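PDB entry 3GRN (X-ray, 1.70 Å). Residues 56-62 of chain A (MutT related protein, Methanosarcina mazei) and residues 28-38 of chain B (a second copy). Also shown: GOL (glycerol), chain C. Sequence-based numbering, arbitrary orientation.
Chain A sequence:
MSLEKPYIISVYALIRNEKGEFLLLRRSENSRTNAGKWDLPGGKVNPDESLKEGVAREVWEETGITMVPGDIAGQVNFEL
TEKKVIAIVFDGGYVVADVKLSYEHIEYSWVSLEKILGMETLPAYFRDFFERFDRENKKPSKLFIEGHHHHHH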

# COMPACT_ATOMS: atom_id res chain seq x y z
N ALA A 56 1.30 -5.80 -12.31
CA ALA A 56 2.58 -6.42 -11.90
C ALA A 56 3.11 -5.80 -10.59
O ALA A 56 3.57 -6.53 -9.71
CB ALA A 56 3.61 -6.32 -13.02
N ARG A 57 2.99 -4.48 -10.46
CA ARG A 57 3.40 -3.73 -9.26
C ARG A 57 2.60 -4.19 -8.05
O ARG A 57 3.18 -4.50 -7.01
CB ARG A 57 3.18 -2.23 -9.48
CG ARG A 57 3.48 -1.38 -8.24
CD ARG A 57 3.09 0.09 -8.43
NE ARG A 57 1.71 0.31 -8.90
CZ ARG A 57 0.63 0.33 -8.14
NH1 ARG A 57 0.67 0.10 -6.83
NH2 ARG A 57 -0.55 0.56 -8.73
N GLU A 58 1.28 -4.25 -8.19
CA GLU A 58 0.41 -4.70 -7.08
C GLU A 58 0.67 -6.15 -6.66
O GLU A 58 0.70 -6.46 -5.47
CB GLU A 58 -1.05 -4.50 -7.47
CG GLU A 58 -1.40 -3.01 -7.53
CD GLU A 58 -1.67 -2.35 -6.18
OE1 GLU A 58 -1.64 -3.02 -5.13
OE2 GLU A 58 -1.92 -1.12 -6.18
N VAL A 59 0.85 -7.03 -7.63
CA VAL A 59 1.12 -8.43 -7.34
C VAL A 59 2.46 -8.57 -6.61
O VAL A 59 2.51 -9.25 -5.59
CB VAL A 59 1.07 -9.27 -8.60
CG1 VAL A 59 1.67 -10.64 -8.34
CG2 VAL A 59 -0.39 -9.39 -9.02
N TRP A 60 3.50 -7.88 -7.10
CA TRP A 60 4.81 -7.94 -6.41
C TRP A 60 4.72 -7.45 -4.97
O TRP A 60 5.17 -8.14 -4.05
CB TRP A 60 5.96 -7.26 -7.12
CG TRP A 60 7.26 -7.76 -6.45
CD1 TRP A 60 7.85 -9.00 -6.62
CD2 TRP A 60 8.02 -7.09 -5.44
NE1 TRP A 60 8.96 -9.11 -5.80
CE2 TRP A 60 9.08 -7.96 -5.07
CE3 TRP A 60 7.92 -5.84 -4.82
CZ2 TRP A 60 10.04 -7.60 -4.13
CZ3 TRP A 60 8.88 -5.50 -3.87
CH2 TRP A 60 9.92 -6.38 -3.54
N GLU A 61 4.09 -6.29 -4.75
CA GLU A 61 4.06 -5.70 -3.41
C GLU A 61 3.22 -6.50 -2.44
O GLU A 61 3.52 -6.54 -1.26
CB GLU A 61 3.57 -4.25 -3.46
CG GLU A 61 4.52 -3.36 -4.22
CD GLU A 61 4.20 -1.88 -4.07
OE1 GLU A 61 3.16 -1.55 -3.44
OE2 GLU A 61 5.00 -1.07 -4.60
N GLU A 62 2.18 -7.20 -2.95
CA GLU A 62 1.28 -7.92 -2.06
C GLU A 62 1.70 -9.35 -1.76
O GLU A 62 1.28 -9.93 -0.75
CB GLU A 62 -0.12 -7.92 -2.64
CG GLU A 62 -0.69 -6.50 -2.71
CD GLU A 62 -2.06 -6.42 -3.28
OE1 GLU A 62 -2.55 -7.42 -3.83
OE2 GLU A 62 -2.64 -5.32 -3.17
N SER B 28 7.97 7.54 -5.74
CA SER B 28 8.08 7.37 -7.19
C SER B 28 7.59 5.98 -7.61
O SER B 28 7.60 5.03 -6.81
CB SER B 28 9.50 7.61 -7.67
OG SER B 28 10.38 6.69 -7.07
N GLU B 29 7.17 5.88 -8.87
CA GLU B 29 6.63 4.63 -9.42
C GLU B 29 7.69 3.54 -9.53
O GLU B 29 7.37 2.35 -9.52
CB GLU B 29 5.99 4.87 -10.78
CG GLU B 29 4.86 5.89 -10.76
CD GLU B 29 3.63 5.40 -10.02
OE1 GLU B 29 3.39 4.16 -9.99
OE2 GLU B 29 2.91 6.28 -9.50
N ASN B 30 8.95 3.97 -9.60
CA ASN B 30 10.11 3.08 -9.73
C ASN B 30 10.60 2.47 -8.42
O ASN B 30 11.58 1.69 -8.42
CB ASN B 30 11.25 3.82 -10.43
CG ASN B 30 10.79 4.58 -11.67
OD1 ASN B 30 11.06 5.77 -11.81
ND2 ASN B 30 10.09 3.89 -12.56
N SER B 31 9.94 2.82 -7.31
CA SER B 31 10.27 2.30 -5.99
C SER B 31 9.92 0.82 -5.86
O SER B 31 8.87 0.36 -6.34
CB SER B 31 9.54 3.09 -4.90
OG SER B 31 9.73 4.48 -5.06
N ARG B 32 10.79 0.09 -5.18
CA ARG B 32 10.60 -1.33 -4.91
C ARG B 32 9.48 -1.61 -3.90
O ARG B 32 8.83 -2.66 -3.95
CB ARG B 32 11.93 -1.93 -4.44
CG ARG B 32 11.97 -3.43 -4.35
CD ARG B 32 13.22 -3.88 -3.62
NE ARG B 32 13.37 -5.34 -3.59
CZ ARG B 32 13.85 -6.07 -4.59
NH1 ARG B 32 14.23 -5.50 -5.73
NH2 ARG B 32 13.94 -7.39 -4.46
N THR B 33 9.25 -0.68 -2.97
CA THR B 33 8.20 -0.83 -1.96
C THR B 33 7.25 0.37 -2.03
O THR B 33 7.70 1.52 -2.23
CB THR B 33 8.78 -0.93 -0.51
OG1 THR B 33 9.33 0.33 -0.11
CG2 THR B 33 9.88 -2.00 -0.42
N ASN B 34 5.96 0.10 -1.90
CA ASN B 34 4.92 1.15 -1.83
C ASN B 34 5.03 2.19 -2.93
O ASN B 34 4.84 3.39 -2.68
CB ASN B 34 4.94 1.87 -0.46
CG ASN B 34 4.31 1.05 0.66
OD1 ASN B 34 4.93 0.84 1.71
ND2 ASN B 34 3.08 0.60 0.46
N ALA B 35 5.34 1.74 -4.15
CA ALA B 35 5.52 2.63 -5.28
C ALA B 35 4.26 3.48 -5.49
O ALA B 35 3.14 3.00 -5.39
CB ALA B 35 5.86 1.83 -6.53
N GLY B 36 4.44 4.78 -5.67
CA GLY B 36 3.29 5.64 -5.93
C GLY B 36 2.47 6.09 -4.74
O GLY B 36 1.56 6.91 -4.92
N LYS B 37 2.78 5.59 -3.54
CA LYS B 37 2.00 5.92 -2.34
C LYS B 37 2.55 7.12 -1.54
O LYS B 37 3.74 7.43 -1.63
CB LYS B 37 1.91 4.69 -1.43
CG LYS B 37 1.22 3.49 -2.07
CD LYS B 37 0.54 2.62 -1.01
CE LYS B 37 -0.45 1.63 -1.64
NZ LYS B 37 0.23 0.52 -2.39
N TRP B 38 1.68 7.77 -0.77
CA TRP B 38 2.10 8.84 0.17
C TRP B 38 2.91 8.29 1.37
O TRP B 38 2.71 7.16 1.78
CB TRP B 38 0.90 9.65 0.65
CG TRP B 38 0.33 10.46 -0.46
CD1 TRP B 38 -0.67 10.10 -1.32
CD2 TRP B 38 0.79 11.74 -0.90
NE1 TRP B 38 -0.89 11.11 -2.25
CE2 TRP B 38 0.00 12.12 -2.00
CE3 TRP B 38 1.78 12.62 -0.44
CZ2 TRP B 38 0.18 13.35 -2.67
CZ3 TRP B 38 1.96 13.83 -1.09
CH2 TRP B 38 1.16 14.19 -2.19
C1 GOL C . -6.16 -0.49 -2.56
O1 GOL C . -7.19 -1.12 -3.28
C2 GOL C . -4.81 -0.78 -3.22
O2 GOL C . -4.18 -1.83 -2.52
C3 GOL C . -3.93 0.45 -3.13
O3 GOL C . -2.73 0.17 -3.82
O HOH W 1 2.15 0.63 -4.32
O HOH W 2 6.95 -1.74 -6.34

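Residues 56-62 of chain A are one segment of a longer helix. Its backbone bonds run from each amide to the carbonyl four residues earlier, as in Glu61(A) N to Arg57(A) O at 3.0 Å. The chain B stretch is mostly loop and is shaped by two turns. A type I turn spans Ser28(B) to Ser31(B), and Ser31(B) OG reinforces it by bonding to Ser28(B) O at 2.8 Å. A type II turn spans Asn34(B) to Lys37(B), closed by Lys37(B) N to Asn34(B) O at 3.1 Å. Gly36(B) sits in this turn with a positive phi of 81°. A CB there would be jammed against the preceding carbonyl oxygen and would also clash with Glu29(B) OE2.

The backbones come nearest at Glu61(A) and Thr33(B), whose CA atoms are 6.6 Å apart. Arg57(A), Trp60(A) and Glu61(A) all point their CA-to-CB bonds toward the loop. Together the stretches bury 363 Å².

Glu61(A) makes the central contact. Its carboxylate accepts a hydrogen bond from the turn backbone, Ala35(B) N to Glu61(A) OE2, at 2.9 Å and 160°. The amide of Asn34(B) is also near, but its angle is too poor for a bond. The other carboxylate oxygen faces a lysine: Glu61(A) OE1 and Lys37(B) NZ form a long salt bridge at 3.7 Å.

Water 1 fills the space beside that pair. It accepts from Lys37(B) NZ at 2.7 Å and, weakly, from Arg57(A) NH1 at 3.0 Å. It lies 2.6 Å from Glu61(A) OE1 and 2.8 Å from Ala35(B) O. Water 2 also links the chains, lying 2.7 Å from Glu61(A) OE2 and 2.8 Å from Ser31(B) O.

Arg57(A) packs its aliphatic part on the loop, with CD 3.8 Å from Ala35(B) CB. Its guanidinium forms a salt bridge within the helix, NH1 to Glu58(A) OE2 at 2.9 Å, though the hydrogen bond is weak. Glu29(B) OE1 is 4.3 Å from Arg57(A) NE and well out of the guanidinium plane, so only charge attraction acts there.

Trp60(A) meets the extended side chain of Arg32(B). The ring lies by one face of the Arg32(B) guanidinium, with Trp60(A) CH2 3.6 Å from Arg32(B) NE.

A glycerol, probably from the crystallisation liquor, adds a further link. Its O3 donates to Glu58(A) OE2 at 2.8 Å and accepts a weak bond from Lys37(B) NZ at 3.3 Å.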